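Local coordinates for uncharacterized protein RPA4178 (Rhodopseudomonas palustris, PDB 3LAG) that is of unknown function but has a cupin fold, carries nickel in its barrel and binds calcium, at residues B[31-36]-B[75-80]; B[37-42]-B[89-94]; B[41-46]-B[61-66]. All blocks are in the same frame, centred on the assembly; numbering follows the deposited sequence. Where two conformers were deposited one is given.

Interaction 1 of 3, residues B[31-36]-B[75-80]. With NI (nickel (II) ion), chain F.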
loop_
_atom_site.group_PDB
_atom_site.type_symbol
_atom_site.label_atom_id
_atom_site.label_comp_id
_atom_site.label_asym_id
_atom_site.label_seq_id
_atom_site.Cartn_x
_atom_site.Cartn_y
_atom_site.Cartn_z
ATOM N N GLY B 31 10.333 -17.748 -6.300
ATOM C CA GLY B 31 11.616 -18.322 -5.949
ATOM C C GLY B 31 12.018 -17.891 -4.547
ATOM O O GLY B 31 11.594 -16.841 -4.055
ATOM N N HIS B 32 12.818 -18.722 -3.889
ATOM C CA HIS B 32 13.319 -18.415 -2.558
ATOM C C HIS B 32 14.159 -17.148 -2.577
ATOM O O HIS B 32 15.001 -16.954 -3.459
ATOM C CB HIS B 32 14.154 -19.578 -2.031
ATOM C CG HIS B 32 14.457 -19.474 -0.572
ATOM N ND1 HIS B 32 15.502 -18.723 -0.078
ATOM C CD2 HIS B 32 13.844 -20.019 0.504
ATOM C CE1 HIS B 32 15.519 -18.811 1.239
ATOM N NE2 HIS B 32 14.524 -19.592 1.618
ATOM N N HIS B 33 13.923 -16.277 -1.603
ATOM C CA HIS B 33 14.667 -15.040 -1.512
ATOM C C HIS B 33 14.749 -14.664 -0.049
ATOM O O HIS B 33 14.001 -15.185 0.775
ATOM C CB HIS B 33 13.988 -13.937 -2.332
ATOM C CG HIS B 33 12.562 -13.698 -1.951
ATOM N ND1 HIS B 33 11.518 -14.438 -2.464
ATOM C CD2 HIS B 33 12.008 -12.815 -1.087
ATOM C CE1 HIS B 33 10.381 -14.010 -1.946
ATOM N NE2 HIS B 33 10.652 -13.026 -1.110
ATOM N N THR B 34 15.670 -13.770 0.267
ATOM C CA THR B 34 15.761 -13.231 1.608
ATOM C C THR B 34 15.438 -11.750 1.577
ATOM O O THR B 34 15.595 -11.077 0.559
ATOM C CB THR B 34 17.153 -13.445 2.220
ATOM O OG1 THR B 34 18.104 -12.601 1.557
ATOM C CG2 THR B 34 17.570 -14.901 2.080
ATOM N N HIS B 35 14.967 -11.262 2.714
ATOM C CA HIS B 35 14.591 -9.873 2.877
ATOM C C HIS B 35 15.640 -9.138 3.672
ATOM O O HIS B 35 15.898 -9.476 4.827
ATOM C CB HIS B 35 13.229 -9.809 3.540
ATOM C CG HIS B 35 12.121 -10.061 2.582
ATOM N ND1 HIS B 35 11.606 -9.062 1.787
ATOM C CD2 HIS B 35 11.465 -11.192 2.241
ATOM C CE1 HIS B 35 10.660 -9.558 1.014
ATOM N NE2 HIS B 35 10.560 -10.852 1.262
ATOM N N GLY B 36 16.252 -8.136 3.054
ATOM C CA GLY B 36 17.261 -7.352 3.733
ATOM C C GLY B 36 16.732 -6.063 4.325
ATOM O O GLY B 36 17.490 -5.336 4.967
ATOM N N VAL B 75 13.402 -12.267 7.038
ATOM C CA VAL B 75 12.486 -13.236 6.454
ATOM C C VAL B 75 13.154 -13.900 5.259
ATOM O O VAL B 75 13.749 -13.223 4.421
ATOM C CB VAL B 75 11.157 -12.574 6.020
ATOM C CG1 VAL B 75 10.334 -13.511 5.134
ATOM C CG2 VAL B 75 10.356 -12.153 7.246
ATOM N N GLN B 76 13.059 -15.228 5.207
ATOM C CA GLN B 76 13.588 -16.034 4.106
ATOM C C GLN B 76 12.480 -16.967 3.665
ATOM O O GLN B 76 11.982 -17.765 4.460
ATOM C CB GLN B 76 14.778 -16.895 4.558
ATOM C CG GLN B 76 15.943 -16.146 5.161
ATOM C CD GLN B 76 17.125 -17.063 5.446
ATOM O OE1 GLN B 76 18.245 -16.805 5.005
ATOM N NE2 GLN B 76 16.877 -18.144 6.176
ATOM N N HIS B 77 12.079 -16.889 2.402
ATOM C CA HIS B 77 10.953 -17.700 1.963
ATOM C C HIS B 77 10.860 -17.786 0.445
ATOM O O HIS B 77 11.439 -16.962 -0.271
ATOM C CB HIS B 77 9.619 -17.198 2.581
ATOM C CG HIS B 77 9.243 -15.793 2.205
ATOM N ND1 HIS B 77 8.239 -15.100 2.853
ATOM C CD2 HIS B 77 9.723 -14.952 1.258
ATOM C CE1 HIS B 77 8.118 -13.900 2.321
ATOM N NE2 HIS B 77 8.997 -13.787 1.343
ATOM N N ASP B 78 10.118 -18.783 -0.022
ATOM C CA ASP B 78 9.591 -18.780 -1.387
ATOM C C ASP B 78 8.099 -18.540 -1.250
ATOM O O ASP B 78 7.477 -19.091 -0.354
ATOM C CB ASP B 78 9.832 -20.139 -2.047
ATOM C CG ASP B 78 9.384 -20.192 -3.504
ATOM O OD1 ASP B 78 9.191 -19.133 -4.143
ATOM O OD2 ASP B 78 9.279 -21.331 -4.006
ATOM N N VAL B 79 7.525 -17.714 -2.111
ATOM C CA VAL B 79 6.095 -17.481 -2.074
ATOM C C VAL B 79 5.496 -17.980 -3.380
ATOM O O VAL B 79 6.015 -17.701 -4.461
ATOM C CB VAL B 79 5.800 -16.008 -1.814
ATOM C CG1 VAL B 79 4.372 -15.671 -2.167
ATOM C CG2 VAL B 79 6.127 -15.684 -0.351
ATOM N N ARG B 80 4.421 -18.747 -3.264
ATOM C CA ARG B 80 3.833 -19.409 -4.415
ATOM C C ARG B 80 2.334 -19.247 -4.457
ATOM O O ARG B 80 1.693 -18.988 -3.438
ATOM C CB ARG B 80 4.147 -20.898 -4.370
ATOM C CG ARG B 80 5.611 -21.183 -4.118
ATOM C CD ARG B 80 5.892 -22.666 -4.086
ATOM N NE ARG B 80 5.736 -23.304 -5.388
ATOM C CZ ARG B 80 6.724 -23.496 -6.261
ATOM N NH1 ARG B 80 6.484 -24.102 -7.416
ATOM N NH2 ARG B 80 7.952 -23.083 -5.988
HETATM NI NI NI F . 9.265 -12.076 0.112
HETATM O O HOH W 1 9.238 -10.403 -1.538
#
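His33, His35 and His77 converge on one nickel ion. NE2 of His33, of His35 and of His77 each lies 2.1 Å from the nickel. Water 1 adds a fourth ligand at 2.4 Å from the nickel, and two further atoms from outside the two segments complete the shell. The rings of His33 and His77 meet obliquely, with their planes 72° apart. Both side chains leave the same face of the sheet, and in both CG sits between the backbone N and the carbonyl carbon (chi1 56° and 61°), so that each ring begins on the nickel side.

Second-shell contacts help to position the rings. ND1 of His33 donates to Gly31 O at 2.9 Å, in the ring plane, which helps to set the rotation of that imidazole. The His77 ring lies between two valines: CG2 of Val79 sits over the centre of one face, and CG1 of Val75 covers the opposite face toward its rim. The ring of His35 stacks on Tyr39.

Two histidines separated by a single residue (His33 and His35) and a third on a later strand form the metal site characteristic of cupins, here filled by nickel.

The backbones run antiparallel. His33 and His77 are a hydrogen-bonded pair, joined by His33 N to His77 O and His77 N to His33 O. A third bond, His35 N to Val75 O, continues the pairing.

On the other face of the sheet, Thr34 and Gln76 lie side by side. CG2 of Thr34 touches OE1 of Gln76 at 3.6 Å.

Within 75-80, Arg80 NH2 forms a salt bridge with Asp78 OD2, 3.0 Å away on its syn side.

Interaction 2 of 3, residues B[37-42]-B[89-94]; sequences MDYVVV and FLEIEL. With CA (calcium ion), chain D.
Val40 and Ile92 meet at the apolar centre, with CB of Val40 4.2 Å from CB of Ile92. Val42 pairs with Leu90 on this same face, with CB of Val42 4.4 Å from CB of Leu90. The second subunit packs against this face: its Val17 meets Val40, its Met44 meets Val42 and its Val42 meets Leu90.

On the other face are Tyr39, Val41, Glu91 and Glu93. CG1 of Val41 touches CD1 of Phe89 obliquely, and the Phe89 ring also meets Trp22.

Strands 39-43 and 87-94 are antiparallel neighbours in the cupin beta-barrel, and the axes of segments 39-42 and 89-94 run at 165°. Five backbone hydrogen bonds join them, from Leu90 N to Val42 O at one end to Leu94 N to Asp38 O at the other.

Glu91 is buried and reaches toward the nickel site. Its CG lies 3.5 Å from CD1 of Tyr39, with carboxylate and ring planes 53° apart. An alanine in place of Glu91 would probably open a gap beside the Tyr39 ring and leave the nickel pocket without this acidic group.

At the edge, the selenomethionine Met37 crosses Glu93 at about a right angle, its CE 3.4 Å from Glu93 OE2. CG of Met37 stands anti to its carbonyl carbon (chi1 -70°) and rests 3.3 Å from Leu94 O. Water 2 donates to both Met37 O and Glu93 OE2.

Asp38 OD2 binds the calcium ion at 2.4 Å, with waters 3 and 4. Asp15 and Glu16 of the second subunit share this ion, while Asp38 OD1 accepts from Ala73 N.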
loop_
_atom_site.group_PDB
_atom_site.type_symbol
_atom_site.label_atom_id
_atom_site.label_comp_id
_atom_site.label_asym_id
_atom_site.label_seq_id
_atom_site.Cartn_x
_atom_site.Cartn_y
_atom_site.Cartn_z
HETATM N N MSE B 37 15.441 -5.791 4.106
HETATM C CA MSE B 37 14.796 -4.574 4.586
HETATM C C MSE B 37 13.486 -4.919 5.275
HETATM O O MSE B 37 12.747 -5.792 4.813
HETATM C CB MSE B 37 14.513 -3.612 3.426
HETATM C CG MSE B 37 15.746 -2.971 2.824
HETATM SE SE MSE B 37 15.350 -1.924 1.289
HETATM C CE MSE B 37 15.407 -3.349 -0.031
ATOM N N ASP B 38 13.199 -4.237 6.382
ATOM C CA ASP B 38 11.860 -4.279 6.957
ATOM C C ASP B 38 10.877 -3.848 5.881
ATOM O O ASP B 38 11.203 -3.028 5.007
ATOM C CB ASP B 38 11.738 -3.320 8.139
ATOM C CG ASP B 38 12.587 -3.730 9.330
ATOM O OD1 ASP B 38 13.109 -4.866 9.402
ATOM O OD2 ASP B 38 12.714 -2.892 10.224
ATOM N N TYR B 39 9.665 -4.378 5.950
ATOM C CA TYR B 39 8.697 -4.087 4.913
ATOM C C TYR B 39 7.261 -4.185 5.385
ATOM O O TYR B 39 6.976 -4.627 6.508
ATOM C CB TYR B 39 8.936 -4.942 3.661
ATOM C CG TYR B 39 8.756 -6.431 3.817
ATOM C CD1 TYR B 39 7.588 -7.058 3.393
ATOM C CD2 TYR B 39 9.762 -7.221 4.355
ATOM C CE1 TYR B 39 7.427 -8.416 3.505
ATOM C CE2 TYR B 39 9.606 -8.588 4.473
ATOM C CZ TYR B 39 8.438 -9.176 4.050
ATOM O OH TYR B 39 8.292 -10.540 4.157
ATOM N N VAL B 40 6.373 -3.726 4.514
ATOM C CA VAL B 40 4.940 -3.778 4.712
ATOM C C VAL B 40 4.334 -4.448 3.487
ATOM O O VAL B 40 4.731 -4.167 2.353
ATOM C CB VAL B 40 4.354 -2.351 4.845
ATOM C CG1 VAL B 40 2.815 -2.360 4.857
ATOM C CG2 VAL B 40 4.911 -1.648 6.079
ATOM N N VAL B 41 3.393 -5.351 3.729
ATOM C CA VAL B 41 2.620 -5.972 2.666
ATOM C C VAL B 41 1.235 -5.349 2.641
ATOM O O VAL B 41 0.571 -5.250 3.679
ATOM C CB VAL B 41 2.480 -7.492 2.910
ATOM C CG1 VAL B 41 1.623 -8.152 1.833
ATOM C CG2 VAL B 41 3.857 -8.138 2.992
ATOM N N VAL B 42 0.804 -4.934 1.453
ATOM C CA VAL B 42 -0.558 -4.449 1.250
ATOM C C VAL B 42 -1.236 -5.359 0.247
ATOM O O VAL B 42 -0.986 -5.257 -0.962
ATOM C CB VAL B 42 -0.599 -3.001 0.725
ATOM C CG1 VAL B 42 -2.045 -2.543 0.592
ATOM C CG2 VAL B 42 0.172 -2.077 1.662
ATOM N N PHE B 89 -0.275 -8.196 -4.506
ATOM C CA PHE B 89 0.031 -7.409 -3.325
ATOM C C PHE B 89 1.156 -6.445 -3.635
ATOM O O PHE B 89 1.959 -6.685 -4.540
ATOM C CB PHE B 89 0.403 -8.292 -2.123
ATOM C CG PHE B 89 1.580 -9.189 -2.363
ATOM C CD1 PHE B 89 2.859 -8.810 -1.983
ATOM C CD2 PHE B 89 1.403 -10.445 -2.920
ATOM C CE1 PHE B 89 3.943 -9.652 -2.194
ATOM C CE2 PHE B 89 2.488 -11.290 -3.132
ATOM C CZ PHE B 89 3.755 -10.887 -2.762
ATOM N N LEU B 90 1.191 -5.347 -2.894
ATOM C CA LEU B 90 2.318 -4.434 -2.924
ATOM C C LEU B 90 3.201 -4.715 -1.723
ATOM O O LEU B 90 2.727 -5.038 -0.632
ATOM C CB LEU B 90 1.860 -2.966 -2.937
ATOM C CG LEU B 90 1.550 -2.371 -4.320
ATOM C CD1 LEU B 90 0.511 -3.160 -5.088
ATOM C CD2 LEU B 90 1.127 -0.911 -4.186
ATOM N N GLU B 91 4.499 -4.632 -1.948
ATOM C CA GLU B 91 5.467 -4.752 -0.885
ATOM C C GLU B 91 6.247 -3.455 -0.803
ATOM O O GLU B 91 6.820 -2.986 -1.793
ATOM C CB GLU B 91 6.397 -5.895 -1.193
ATOM C CG GLU B 91 6.853 -6.609 0.034
ATOM C CD GLU B 91 7.315 -7.998 -0.276
ATOM O OE1 GLU B 91 6.596 -8.962 0.074
ATOM O OE2 GLU B 91 8.390 -8.110 -0.887
ATOM N N ILE B 92 6.267 -2.888 0.395
ATOM C CA ILE B 92 6.874 -1.592 0.637
ATOM C C ILE B 92 8.079 -1.799 1.550
ATOM O O ILE B 92 7.924 -2.144 2.719
ATOM C CB ILE B 92 5.856 -0.614 1.273
ATOM C CG1 ILE B 92 4.623 -0.454 0.369
ATOM C CG2 ILE B 92 6.498 0.738 1.528
ATOM C CD1 ILE B 92 3.472 -1.386 0.692
ATOM N N GLU B 93 9.274 -1.627 0.996
ATOM C CA GLU B 93 10.518 -1.884 1.706
ATOM C C GLU B 93 11.150 -0.567 2.117
ATOM O O GLU B 93 11.223 0.369 1.324
ATOM C CB GLU B 93 11.481 -2.655 0.807
ATOM C CG GLU B 93 11.007 -4.034 0.425
ATOM C CD GLU B 93 11.964 -4.696 -0.533
ATOM O OE1 GLU B 93 11.911 -4.368 -1.740
ATOM O OE2 GLU B 93 12.775 -5.531 -0.083
ATOM N N LEU B 94 11.615 -0.499 3.368
ATOM C CA LEU B 94 12.219 0.728 3.900
ATOM C C LEU B 94 13.743 0.674 3.812
ATOM O O LEU B 94 14.361 -0.342 4.175
ATOM C CB LEU B 94 11.799 0.982 5.352
ATOM C CG LEU B 94 10.310 1.243 5.586
ATOM C CD1 LEU B 94 9.758 2.153 4.487
ATOM C CD2 LEU B 94 9.513 -0.069 5.659
HETATM CA CA CA D . 13.765 -1.483 11.863
HETATM O O HOH W 2 13.029 -6.771 2.286
HETATM O O HOH W 3 14.498 -3.452 13.081
HETATM O O HOH W 4 11.580 -2.785 12.535
#

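Interaction 3 of 3, residues B[41-46]-B[61-66]; sequences VVPMAD and AQLKTG
Pro43 lays CB and CG of its ring against Leu63 and the backbone of Lys64. Its CB is 3.9 Å from CB of Leu63 and 3.5 Å from Lys64 O. This contact joins the end of strand 39-43 to the end of strand 58-63 in the cupin fold, at the start of the turns that follow each strand. It lies away from the metal sites. Leu63 also packs on Met49 and Tyr69, so the proline extends a buried apolar patch.

Beyond the proline the contact turns polar. Gly66 N donates to Pro43 O at 2.9 Å in an almost straight bond, 178° at the hydrogen. Gly66 has a positive phi, a backbone shape that glycine adopts easily. Its own carbonyl accepts from Gln11 of the second subunit. Met44 of the second subunit packs on Thr65, while the selenomethionine Met44 of this chain packs on Gly66 of the second subunit.

Asp46 gathers three donors with its carboxylate. OD1 of Asp46 accepts from Thr65 N at 2.8 Å, nearly in line with its C-O bond. The Thr65 hydroxyl gives a second bond to OD1, from above the carboxylate plane. These two bonds hold OD1, and together with Lys64 NZ on OD2 they are likely to limit the turning of the group.

Lys64 and Asp46 lie side by side, pointing the same way. The lysine chain bends at chi2 (65°), and its CD passes 3.4 Å from Asp46 OD1. The chain ends in a salt bridge, where Lys64 NZ meets Asp46 OD2 on its syn side at 2.9 Å, 26° out of the carboxylate plane.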
loop_
_atom_site.group_PDB
_atom_site.type_symbol
_atom_site.label_atom_id
_atom_site.label_comp_id
_atom_site.label_asym_id
_atom_site.label_seq_id
_atom_site.Cartn_x
_atom_site.Cartn_y
_atom_site.Cartn_z
ATOM N N VAL B 41 3.393 -5.351 3.729
ATOM C CA VAL B 41 2.620 -5.972 2.666
ATOM C C VAL B 41 1.235 -5.349 2.641
ATOM O O VAL B 41 0.571 -5.250 3.679
ATOM C CB VAL B 41 2.480 -7.492 2.910
ATOM C CG1 VAL B 41 1.623 -8.152 1.833
ATOM C CG2 VAL B 41 3.857 -8.138 2.992
ATOM N N VAL B 42 0.804 -4.934 1.453
ATOM C CA VAL B 42 -0.558 -4.449 1.250
ATOM C C VAL B 42 -1.236 -5.359 0.247
ATOM O O VAL B 42 -0.986 -5.257 -0.962
ATOM C CB VAL B 42 -0.599 -3.001 0.725
ATOM C CG1 VAL B 42 -2.045 -2.543 0.592
ATOM C CG2 VAL B 42 0.172 -2.077 1.662
ATOM N N PRO B 43 -2.088 -6.272 0.735
ATOM C CA PRO B 43 -2.805 -7.115 -0.217
ATOM C C PRO B 43 -3.807 -6.295 -1.003
ATOM O O PRO B 43 -4.546 -5.472 -0.447
ATOM C CB PRO B 43 -3.533 -8.118 0.687
ATOM C CG PRO B 43 -2.740 -8.110 1.979
ATOM C CD PRO B 43 -2.343 -6.669 2.128
HETATM N N MSE B 44 -3.824 -6.521 -2.307
HETATM C CA MSE B 44 -4.758 -5.824 -3.180
HETATM C C MSE B 44 -5.980 -6.678 -3.510
HETATM O O MSE B 44 -6.929 -6.210 -4.138
HETATM C CB MSE B 44 -4.062 -5.400 -4.471
HETATM C CG MSE B 44 -2.872 -4.456 -4.270
HETATM SE SE MSE B 44 -3.295 -2.822 -3.281
HETATM C CE MSE B 44 -4.783 -2.199 -4.346
ATOM N N ALA B 45 -5.949 -7.936 -3.093
ATOM C CA ALA B 45 -7.052 -8.845 -3.333
ATOM C C ALA B 45 -7.010 -9.906 -2.257
ATOM O O ALA B 45 -5.937 -10.244 -1.779
ATOM C CB ALA B 45 -6.898 -9.462 -4.694
ATOM N N ASP B 46 -8.169 -10.427 -1.861
ATOM C CA ASP B 46 -8.199 -11.530 -0.911
ATOM C C ASP B 46 -7.529 -12.725 -1.570
ATOM O O ASP B 46 -7.696 -12.960 -2.767
ATOM C CB ASP B 46 -9.635 -11.903 -0.542
ATOM C CG ASP B 46 -10.387 -10.784 0.170
ATOM O OD1 ASP B 46 -9.785 -9.760 0.559
ATOM O OD2 ASP B 46 -11.609 -10.938 0.340
ATOM N N ALA B 61 -0.732 -18.212 3.798
ATOM C CA ALA B 61 -1.040 -16.900 4.348
ATOM C C ALA B 61 -2.407 -16.449 3.848
ATOM O O ALA B 61 -2.704 -16.501 2.637
ATOM C CB ALA B 61 0.030 -15.891 3.958
ATOM N N GLN B 62 -3.228 -16.001 4.793
ATOM C CA GLN B 62 -4.562 -15.520 4.487
ATOM C C GLN B 62 -4.548 -14.002 4.311
ATOM O O GLN B 62 -4.590 -13.242 5.286
ATOM C CB GLN B 62 -5.533 -15.946 5.582
ATOM C CG GLN B 62 -5.606 -17.458 5.748
ATOM C CD GLN B 62 -6.105 -18.160 4.500
ATOM O OE1 GLN B 62 -5.409 -19.000 3.924
ATOM N NE2 GLN B 62 -7.310 -17.816 4.070
ATOM N N LEU B 63 -4.471 -13.580 3.053
ATOM C CA LEU B 63 -4.389 -12.161 2.698
ATOM C C LEU B 63 -5.770 -11.538 2.619
ATOM O O LEU B 63 -6.643 -12.092 1.953
ATOM C CB LEU B 63 -3.725 -11.987 1.329
ATOM C CG LEU B 63 -2.334 -12.582 1.143
ATOM C CD1 LEU B 63 -1.810 -12.284 -0.255
ATOM C CD2 LEU B 63 -1.390 -12.069 2.220
ATOM N N LYS B 64 -5.956 -10.389 3.266
ATOM C CA LYS B 64 -7.227 -9.683 3.196
ATOM C C LYS B 64 -6.977 -8.326 2.552
ATOM O O LYS B 64 -6.108 -7.568 2.987
ATOM C CB LYS B 64 -7.845 -9.517 4.590
ATOM C CG LYS B 64 -9.175 -8.764 4.605
ATOM C CD LYS B 64 -10.242 -9.560 3.876
ATOM C CE LYS B 64 -11.447 -8.701 3.539
ATOM N NZ LYS B 64 -12.396 -9.464 2.696
ATOM N N THR B 65 -7.733 -8.039 1.501
ATOM C CA THR B 65 -7.644 -6.765 0.798
ATOM C C THR B 65 -7.556 -5.579 1.743
ATOM O O THR B 65 -8.411 -5.394 2.622
ATOM C CB THR B 65 -8.885 -6.535 -0.062
ATOM O OG1 THR B 65 -9.028 -7.607 -0.998
ATOM C CG2 THR B 65 -8.769 -5.231 -0.830
ATOM N N GLY B 66 -6.523 -4.768 1.555
ATOM C CA GLY B 66 -6.386 -3.544 2.306
ATOM C C GLY B 66 -5.996 -3.680 3.758
ATOM O O GLY B 66 -5.945 -2.682 4.460
#

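Interaction 2 is the buried contact of the three; interactions 1 and 3 are only partly buried. Interactions 1 and 2 touch in the barrel interior, where CE1 of His35 lies 3.3 Å from Glu91 OE2. The first supplies the histidines of the nickel site, the second an acidic and aromatic wall beside them. Interactions 2 and 3 share strand 39-43 with Val41 and Val42, and both meet the second subunit. Interaction 3 lies at the far end of that strand, about 18 Å between centres from interaction 1. Its chemistry is that of a surface turn, with a salt bridge, one hydroxyl bond and backbone N-H donors in place of metal ligation or continuous strand pairing.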